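Local coordinates for protein redox-sensing transcriptional repressor rex (PDB 3WG9) that probably represses transcription in response to the cellular NADH/NAD(+) balance, acting as a DNA-binding homodimer with a winged-helix domain and a nucleotide-binding Rossmann domain, at residues Asp82-Thr87 against Gly109-Gly114; Asn86-Gly91 against Asn145-Gly150; Gly114-Asn119 against Glu131-Glu136. All coordinates share one frame; numbering follows the deposited sequence.

How the contacts relate
The three contacts join four neighbouring strands of one parallel Rossmann sheet, in the order 132-134, 110-117, 85-90, 149-152. Contact 1 and contact 2 flank strand 85-90 and share N86 and T87, with centres about 8 Å apart. Contact 1 and contact 3 share G114 on strand 110-117, their centres about 18 Å apart. Between contacts 2 and 3, centres about 12 Å apart, F116 of strand 110-117 probably bonds to strand 85-90 and its end: I89 O to F116 N is 2.9 Å and F116 O to G91 N is 2.6 Å. There the strand ends bring G91, part of the predicted NAD(+) site, beside D117, a seen NAD(+) and NADH ligand, though neither is bound to this chain.

Contact 1: Asp82-Thr87 against Gly109-Gly114; sequences DKTYNT and GFNLKG
Y85 and F110 lie side by side and point the same way, Y85 CD2 meeting F110 CE1 at 3.8 Å. The two ring planes are near parallel, 26° apart, but slid so far along each other that they barely overlap, with centroids 5.4 Å apart. T87 shares their face of the sheet: its CG2 comes to the edge of the F110 ring, while OG1 turns to the backbone of L112, 3.1 Å from L112 CA. A chi1 of 69° sets OG1 between the backbone N and the carbonyl carbon, and a water 2.7 Å from T87 OG1 donates to F110 O. On the face of N86 and N111, N86 OD1 meets the bent chain of K113, whose CE passes 3.3 Å from it, the two side chains crossing obliquely. N111 OD1 rests against CB and CG2 of T84.

Behind these side chains run the first two strands of a Rossmann fold, 85-90 and 110-117, paired in parallel and joined through helix 94-102 in a beta-alpha-beta crossover. Y85 N donates to G109 O and N111 N to Y85 O, both nearly along the C=O axis. T87 N approaches N111 O from above the carbonyl plane, and K113 N closes the series on T87 O at 2.7 Å. At G109 (phi 120°) a CB would collide with the carbonyl oxygen of the residue before it. Farther out, Y85 OH bonds to G80 O, and the second subunit packs its S203 on Y85 and its L199 on F110.

Contact 2: Asn86-Gly91 against Asn145-Gly150; sequences NTIIIG and NKIDIG
Strand 85-90, the first of the Rossmann sheet, pairs here in parallel with strand 149-152, the fourth in sequence, which enters from the loop after helix 138-144. N86 is gripped at both its backbone and its side chain. Its N donates to D148 OD2 (3.1 Å) on the anti side of the carboxylate. Its O accepts twice, from D148 N at 2.9 Å and from I149 N at 3.1 Å, the latter in the carbonyl plane. Its amide turns ND2 to K146 O, 3.2 Å away; the acceptor lies close to the amide plane, but the donor stands 49° out of the plane of the K146 carbonyl. I88 N then bonds to I149 O.

Apolar groups fill in around the backbone pairing. The side chains of I88 and I147 cross at about a right angle, I88 CG2 meeting I147 CD1 at 3.8 Å, and V138, F141 and I142 of helix 138-144 pack on I88. Those of T87 and I149 lie alongside each other, T87 CG2 3.9 Å from I149 CB, and L206 of the second subunit packs on I149.

Five hydrogen bonds, four of them on N86, probably set where the incoming chain joins the sheet. The N-H of N86 would probably favour the charged form of D148, whose OD1 has a long, weak ion pair with K172.

Contact 3: Gly114-Asn119 against Glu131-Glu136; sequences GIFDIN and EVMDVE
The F116 ring meets the other strand through CD1 and CE1. D134 O lies in the ring plane at the edge, 3.6 Å from F116 CD1, and V135 CA is also at the edge. M133 runs alongside, its CB 3.8 Å from F116 CE1, and its SD stands obliquely, 5.0 Å from the ring centroid, in a Met-aromatic contact. F141 of helix 138-144 adds an edge-to-face ring pair. An alanine at F116 would probably leave a gap beside M133 CB, I88 and V138, and F141 without its ring partner.

Strands 110-117 and 132-134 form the pair at one edge of this Rossmann sheet within the chain. M133 N donates to I115 O at 2.7 Å, D117 N to M133 O, and V135 N to D117 O from above the carbonyl plane; I115 N to E131 O is weak. On the opposite face I115 CG2 meets V132 CG2 at 4.0 Å. D117, which binds NAD(+) and NADH though neither is bound to this chain, accepts from N119 N at OD2 (2.8 Å) in an Asx turn, while OD1 accepts from A92 N of the predicted NAD(+) loop. D134 OD1 makes a second Asx turn with E136 N.

Contact 1: Asp82-Thr87 against Gly109-Gly114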
loop_
_atom_site.group_PDB
_atom_site.type_symbol
_atom_site.label_atom_id
_atom_site.label_comp_id
_atom_site.label_asym_id
_atom_site.label_seq_id
_atom_site.Cartn_x
_atom_site.Cartn_y
_atom_site.Cartn_z
ATOM N N ASP B 82 -6.091 14.706 13.624
ATOM C CA ASP B 82 -6.954 15.744 14.203
ATOM C C ASP B 82 -7.015 16.994 13.319
ATOM O O ASP B 82 -7.769 17.920 13.623
ATOM C CB ASP B 82 -6.389 16.134 15.574
ATOM C CG ASP B 82 -4.965 16.661 15.459
ATOM O OD1 ASP B 82 -4.118 15.965 14.835
ATOM O OD2 ASP B 82 -4.698 17.805 15.902
ATOM N N LYS B 83 -6.199 17.055 12.267
ATOM C CA LYS B 83 -6.189 18.194 11.348
ATOM C C LYS B 83 -6.944 17.815 10.069
ATOM O O LYS B 83 -7.303 16.658 9.890
ATOM C CB LYS B 83 -4.755 18.595 10.958
ATOM C CG LYS B 83 -3.774 18.788 12.110
ATOM C CD LYS B 83 -4.125 20.003 12.972
ATOM C CE LYS B 83 -2.885 20.795 13.430
ATOM N NZ LYS B 83 -1.945 20.045 14.331
ATOM N N THR B 84 -7.152 18.780 9.177
ATOM C CA THR B 84 -7.693 18.508 7.826
ATOM C C THR B 84 -6.657 18.927 6.819
ATOM O O THR B 84 -5.883 19.855 7.069
ATOM C CB THR B 84 -8.984 19.338 7.488
ATOM O OG1 THR B 84 -8.716 20.716 7.754
ATOM C CG2 THR B 84 -10.176 18.869 8.316
ATOM N N TYR B 85 -6.705 18.289 5.648
ATOM C CA TYR B 85 -5.714 18.492 4.596
ATOM C C TYR B 85 -6.538 18.626 3.304
ATOM O O TYR B 85 -7.439 17.825 3.033
ATOM C CB TYR B 85 -4.765 17.256 4.484
ATOM C CG TYR B 85 -4.032 16.988 5.773
ATOM C CD1 TYR B 85 -2.873 17.698 6.098
ATOM C CD2 TYR B 85 -4.564 16.110 6.715
ATOM C CE1 TYR B 85 -2.247 17.527 7.349
ATOM C CE2 TYR B 85 -3.956 15.929 7.982
ATOM C CZ TYR B 85 -2.806 16.663 8.286
ATOM O OH TYR B 85 -2.193 16.485 9.516
ATOM N N ASN B 86 -6.230 19.647 2.531
ATOM C CA ASN B 86 -6.871 19.832 1.220
ATOM C C ASN B 86 -6.079 19.042 0.170
ATOM O O ASN B 86 -4.871 19.209 0.081
ATOM C CB ASN B 86 -6.843 21.305 0.880
ATOM C CG ASN B 86 -7.730 22.140 1.837
ATOM O OD1 ASN B 86 -8.632 21.590 2.479
ATOM N ND2 ASN B 86 -7.412 23.427 1.974
ATOM N N THR B 87 -6.783 18.203 -0.582
ATOM C CA THR B 87 -6.216 17.341 -1.590
ATOM C C THR B 87 -6.781 17.648 -2.964
ATOM O O THR B 87 -7.912 18.140 -3.112
ATOM C CB THR B 87 -6.486 15.855 -1.236
ATOM O OG1 THR B 87 -7.892 15.575 -1.363
ATOM C CG2 THR B 87 -5.994 15.584 0.214
ATOM N N GLY B 109 -10.780 13.956 7.073
ATOM C CA GLY B 109 -9.445 14.505 7.276
ATOM C C GLY B 109 -8.896 14.970 5.960
ATOM O O GLY B 109 -8.255 16.011 5.870
ATOM N N PHE B 110 -9.235 14.238 4.916
ATOM C CA PHE B 110 -8.636 14.526 3.645
ATOM C C PHE B 110 -9.674 15.088 2.685
ATOM O O PHE B 110 -10.456 14.369 2.044
ATOM C CB PHE B 110 -7.891 13.299 3.124
ATOM C CG PHE B 110 -6.799 12.830 4.064
ATOM C CD1 PHE B 110 -5.492 13.266 3.894
ATOM C CD2 PHE B 110 -7.093 12.006 5.132
ATOM C CE1 PHE B 110 -4.477 12.846 4.739
ATOM C CE2 PHE B 110 -6.077 11.560 5.982
ATOM C CZ PHE B 110 -4.786 11.979 5.796
ATOM N N ASN B 111 -9.669 16.403 2.591
ATOM C CA ASN B 111 -10.762 17.050 1.908
ATOM C C ASN B 111 -10.484 17.260 0.432
ATOM O O ASN B 111 -9.719 18.151 0.075
ATOM C CB ASN B 111 -11.086 18.356 2.632
ATOM C CG ASN B 111 -11.698 18.113 4.023
ATOM O OD1 ASN B 111 -11.464 18.875 4.957
ATOM N ND2 ASN B 111 -12.455 17.031 4.162
ATOM N N LEU B 112 -11.089 16.442 -0.421
ATOM C CA LEU B 112 -10.814 16.519 -1.845
ATOM C C LEU B 112 -11.419 17.787 -2.477
ATOM O O LEU B 112 -12.635 17.908 -2.476
ATOM C CB LEU B 112 -11.395 15.296 -2.577
ATOM C CG LEU B 112 -11.114 15.248 -4.089
ATOM C CD1 LEU B 112 -9.613 15.064 -4.395
ATOM C CD2 LEU B 112 -11.870 14.073 -4.731
ATOM N N LYS B 113 -10.592 18.659 -3.071
ATOM C CA LYS B 113 -11.039 19.957 -3.623
ATOM C C LYS B 113 -11.214 19.992 -5.121
ATOM O O LYS B 113 -11.832 20.907 -5.641
ATOM C CB LYS B 113 -10.074 21.075 -3.230
ATOM C CG LYS B 113 -9.933 21.241 -1.777
ATOM C CD LYS B 113 -11.276 21.535 -1.138
ATOM C CE LYS B 113 -11.143 21.364 0.344
ATOM N NZ LYS B 113 -12.229 22.024 1.120
ATOM N N GLY B 114 -10.642 19.032 -5.845
ATOM C CA GLY B 114 -10.698 19.076 -7.296
ATOM C C GLY B 114 -10.026 17.844 -7.864
ATOM O O GLY B 114 -9.182 17.218 -7.189
HETATM O O HOH W 1 -9.025 13.269 -0.551
#

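Contact 2: Asn86-Gly91 against Asn145-Gly150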
loop_
_atom_site.group_PDB
_atom_site.type_symbol
_atom_site.label_atom_id
_atom_site.label_comp_id
_atom_site.label_asym_id
_atom_site.label_seq_id
_atom_site.Cartn_x
_atom_site.Cartn_y
_atom_site.Cartn_z
ATOM N N ASN B 86 -6.230 19.647 2.531
ATOM C CA ASN B 86 -6.871 19.832 1.220
ATOM C C ASN B 86 -6.079 19.042 0.170
ATOM O O ASN B 86 -4.871 19.209 0.081
ATOM C CB ASN B 86 -6.843 21.305 0.880
ATOM C CG ASN B 86 -7.730 22.140 1.837
ATOM O OD1 ASN B 86 -8.632 21.590 2.479
ATOM N ND2 ASN B 86 -7.412 23.427 1.974
ATOM N N THR B 87 -6.783 18.203 -0.582
ATOM C CA THR B 87 -6.216 17.341 -1.590
ATOM C C THR B 87 -6.781 17.648 -2.964
ATOM O O THR B 87 -7.912 18.140 -3.112
ATOM C CB THR B 87 -6.486 15.855 -1.236
ATOM O OG1 THR B 87 -7.892 15.575 -1.363
ATOM C CG2 THR B 87 -5.994 15.584 0.214
ATOM N N ILE B 88 -6.017 17.309 -3.979
ATOM C CA ILE B 88 -6.519 17.204 -5.317
ATOM C C ILE B 88 -6.041 15.889 -5.857
ATOM O O ILE B 88 -5.037 15.357 -5.403
ATOM C CB ILE B 88 -5.994 18.330 -6.236
ATOM C CG1 ILE B 88 -4.456 18.362 -6.306
ATOM C CG2 ILE B 88 -6.498 19.687 -5.744
ATOM C CD1 ILE B 88 -3.884 19.524 -7.163
ATOM N N ILE B 89 -6.755 15.372 -6.847
ATOM C CA ILE B 89 -6.306 14.163 -7.554
ATOM C C ILE B 89 -6.040 14.559 -8.965
ATOM O O ILE B 89 -6.888 15.251 -9.593
ATOM C CB ILE B 89 -7.476 13.131 -7.502
ATOM C CG1 ILE B 89 -7.580 12.636 -6.064
ATOM C CG2 ILE B 89 -7.239 11.931 -8.434
ATOM C CD1 ILE B 89 -8.741 11.641 -5.809
ATOM N N ILE B 90 -4.907 14.096 -9.496
ATOM C CA ILE B 90 -4.567 14.273 -10.887
ATOM C C ILE B 90 -4.797 12.907 -11.587
ATOM O O ILE B 90 -4.184 11.871 -11.215
ATOM C CB ILE B 90 -3.108 14.670 -11.119
ATOM C CG1 ILE B 90 -2.617 15.790 -10.174
ATOM C CG2 ILE B 90 -2.900 15.014 -12.642
ATOM C CD1 ILE B 90 -3.520 17.006 -10.221
ATOM N N GLY B 91 -5.717 12.908 -12.543
ATOM C CA GLY B 91 -6.101 11.652 -13.275
ATOM C C GLY B 91 -7.551 11.312 -12.950
ATOM O O GLY B 91 -7.875 11.058 -11.785
ATOM N N ASN B 145 -6.536 27.643 -3.650
ATOM C CA ASN B 145 -7.309 26.804 -2.733
ATOM C C ASN B 145 -6.532 26.160 -1.587
ATOM O O ASN B 145 -7.015 25.206 -0.984
ATOM C CB ASN B 145 -8.032 25.749 -3.567
ATOM C CG ASN B 145 -9.095 26.371 -4.473
ATOM O OD1 ASN B 145 -10.177 26.641 -4.006
ATOM N ND2 ASN B 145 -8.772 26.642 -5.736
ATOM N N LYS B 146 -5.311 26.631 -1.353
ATOM C CA LYS B 146 -4.409 26.170 -0.301
ATOM C C LYS B 146 -4.301 24.636 -0.305
ATOM O O LYS B 146 -4.552 23.996 0.702
ATOM C CB LYS B 146 -4.838 26.660 1.095
ATOM C CG LYS B 146 -5.378 28.118 1.089
ATOM C CD LYS B 146 -5.807 28.552 2.505
ATOM C CE LYS B 146 -6.743 29.757 2.453
ATOM N NZ LYS B 146 -7.516 29.856 3.725
ATOM N N ILE B 147 -3.981 24.063 -1.458
ATOM C CA ILE B 147 -3.860 22.587 -1.544
ATOM C C ILE B 147 -2.571 22.091 -0.899
ATOM O O ILE B 147 -1.479 22.547 -1.246
ATOM C CB ILE B 147 -3.921 22.126 -2.998
ATOM C CG1 ILE B 147 -5.183 22.674 -3.658
ATOM C CG2 ILE B 147 -3.852 20.557 -3.084
ATOM C CD1 ILE B 147 -6.480 22.226 -2.976
ATOM N N ASP B 148 -2.714 21.088 -0.044
ATOM C CA ASP B 148 -1.611 20.491 0.652
ATOM C C ASP B 148 -1.075 19.281 -0.103
ATOM O O ASP B 148 0.127 19.134 -0.157
ATOM C CB ASP B 148 -2.070 20.060 2.043
ATOM C CG ASP B 148 -2.533 21.266 2.900
ATOM O OD1 ASP B 148 -1.745 22.226 2.990
ATOM O OD2 ASP B 148 -3.721 21.308 3.309
ATOM N N ILE B 149 -1.950 18.380 -0.572
ATOM C CA ILE B 149 -1.509 17.048 -1.047
ATOM C C ILE B 149 -1.973 16.871 -2.499
ATOM O O ILE B 149 -3.132 17.158 -2.787
ATOM C CB ILE B 149 -2.081 15.907 -0.195
ATOM C CG1 ILE B 149 -1.667 16.038 1.291
ATOM C CG2 ILE B 149 -1.663 14.528 -0.806
ATOM C CD1 ILE B 149 -2.473 15.062 2.242
ATOM N N GLY B 150 -1.052 16.600 -3.425
ATOM C CA GLY B 150 -1.457 16.260 -4.821
ATOM C C GLY B 150 -1.346 14.725 -4.931
ATOM O O GLY B 150 -0.325 14.105 -4.592
#

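Contact 3: Gly114-Asn119 against Glu131-Glu136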
loop_
_atom_site.group_PDB
_atom_site.type_symbol
_atom_site.label_atom_id
_atom_site.label_comp_id
_atom_site.label_asym_id
_atom_site.label_seq_id
_atom_site.Cartn_x
_atom_site.Cartn_y
_atom_site.Cartn_z
ATOM N N GLY B 114 -10.642 19.032 -5.845
ATOM C CA GLY B 114 -10.698 19.076 -7.296
ATOM C C GLY B 114 -10.026 17.844 -7.864
ATOM O O GLY B 114 -9.182 17.218 -7.189
ATOM N N ILE B 115 -10.437 17.501 -9.079
ATOM C CA ILE B 115 -9.875 16.435 -9.863
ATOM C C ILE B 115 -9.464 17.014 -11.207
ATOM O O ILE B 115 -10.163 17.857 -11.774
ATOM C CB ILE B 115 -10.913 15.277 -10.063
ATOM C CG1 ILE B 115 -11.336 14.635 -8.748
ATOM C CG2 ILE B 115 -10.467 14.223 -11.101
ATOM C CD1 ILE B 115 -12.496 13.638 -9.019
ATOM N N PHE B 116 -8.318 16.604 -11.701
ATOM C CA PHE B 116 -7.710 17.186 -12.889
ATOM C C PHE B 116 -7.412 16.104 -13.920
ATOM O O PHE B 116 -7.019 14.962 -13.591
ATOM C CB PHE B 116 -6.460 17.971 -12.491
ATOM C CG PHE B 116 -6.789 19.147 -11.606
ATOM C CD1 PHE B 116 -7.000 20.419 -12.169
ATOM C CD2 PHE B 116 -7.023 18.959 -10.241
ATOM C CE1 PHE B 116 -7.394 21.499 -11.387
ATOM C CE2 PHE B 116 -7.402 20.002 -9.454
ATOM C CZ PHE B 116 -7.583 21.303 -10.027
ATOM N N ASP B 117 -7.617 16.480 -15.181
ATOM C CA ASP B 117 -7.371 15.547 -16.267
ATOM C C ASP B 117 -7.017 16.276 -17.566
ATOM O O ASP B 117 -7.213 17.507 -17.691
ATOM C CB ASP B 117 -8.581 14.615 -16.442
ATOM C CG ASP B 117 -8.237 13.365 -17.233
ATOM O OD1 ASP B 117 -7.827 12.348 -16.615
ATOM O OD2 ASP B 117 -8.370 13.457 -18.490
ATOM N N ILE B 118 -6.387 15.543 -18.473
ATOM C CA ILE B 118 -5.890 16.136 -19.706
ATOM C C ILE B 118 -6.941 16.096 -20.828
ATOM O O ILE B 118 -6.799 16.759 -21.857
ATOM C CB ILE B 118 -4.566 15.408 -20.101
ATOM C CG1 ILE B 118 -3.753 16.139 -21.162
ATOM C CG2 ILE B 118 -4.788 13.946 -20.529
ATOM C CD1 ILE B 118 -3.013 15.129 -22.080
ATOM N N ASN B 119 -7.954 15.262 -20.642
ATOM C CA ASN B 119 -9.015 15.061 -21.647
ATOM C C ASN B 119 -10.129 16.123 -21.649
ATOM O O ASN B 119 -11.008 16.100 -20.775
ATOM C CB ASN B 119 -9.650 13.714 -21.400
ATOM C CG ASN B 119 -10.464 13.237 -22.591
ATOM O OD1 ASN B 119 -10.765 14.008 -23.486
ATOM N ND2 ASN B 119 -10.848 11.996 -22.570
ATOM N N GLU B 131 -15.792 18.602 -9.267
ATOM C CA GLU B 131 -15.628 18.871 -10.688
ATOM C C GLU B 131 -14.302 18.373 -11.228
ATOM O O GLU B 131 -13.243 18.432 -10.555
ATOM C CB GLU B 131 -15.741 20.357 -10.965
ATOM C CG GLU B 131 -16.395 20.645 -12.314
ATOM C CD GLU B 131 -16.056 22.048 -12.827
ATOM O OE1 GLU B 131 -15.924 22.184 -14.064
ATOM O OE2 GLU B 131 -15.868 22.991 -12.001
ATOM N N VAL B 132 -14.357 17.778 -12.402
ATOM C CA VAL B 132 -13.143 17.482 -13.117
ATOM C C VAL B 132 -12.745 18.734 -13.832
ATOM O O VAL B 132 -13.585 19.313 -14.569
ATOM C CB VAL B 132 -13.345 16.289 -14.109
ATOM C CG1 VAL B 132 -12.079 16.098 -15.005
ATOM C CG2 VAL B 132 -13.674 15.018 -13.315
ATOM N N MET B 133 -11.482 19.140 -13.722
ATOM C CA MET B 133 -11.048 20.383 -14.392
ATOM C C MET B 133 -9.823 20.099 -15.250
ATOM O O MET B 133 -9.145 19.106 -15.016
ATOM C CB MET B 133 -10.703 21.444 -13.353
ATOM C CG MET B 133 -11.900 21.958 -12.584
ATOM S SD MET B 133 -11.387 22.868 -11.104
ATOM C CE MET B 133 -12.974 23.322 -10.422
ATOM N N ASP B 134 -9.532 20.956 -16.243
ATOM C CA ASP B 134 -8.321 20.860 -17.073
ATOM C C ASP B 134 -7.082 21.014 -16.185
ATOM O O ASP B 134 -6.960 21.980 -15.446
ATOM C CB ASP B 134 -8.325 21.982 -18.134
ATOM C CG ASP B 134 -7.146 21.940 -19.107
ATOM O OD1 ASP B 134 -6.223 21.096 -19.044
ATOM O OD2 ASP B 134 -7.164 22.810 -20.012
ATOM N N VAL B 135 -6.221 20.006 -16.248
ATOM C CA VAL B 135 -4.930 19.962 -15.595
ATOM C C VAL B 135 -4.111 21.222 -15.961
ATOM O O VAL B 135 -3.251 21.618 -15.213
ATOM C CB VAL B 135 -4.193 18.643 -15.932
ATOM C CG1 VAL B 135 -3.518 18.718 -17.300
ATOM C CG2 VAL B 135 -3.100 18.310 -14.830
ATOM N N GLU B 136 -4.355 21.870 -17.106
ATOM C CA GLU B 136 -3.605 23.135 -17.367
ATOM C C GLU B 136 -3.964 24.234 -16.337
ATOM O O GLU B 136 -3.256 25.229 -16.228
ATOM C CB GLU B 136 -3.814 23.666 -18.809
ATOM C CG GLU B 136 -2.946 22.930 -19.883
ATOM C CD GLU B 136 -1.438 22.871 -19.571
ATOM O OE1 GLU B 136 -0.939 21.737 -19.464
ATOM O OE2 GLU B 136 -0.760 23.911 -19.406
#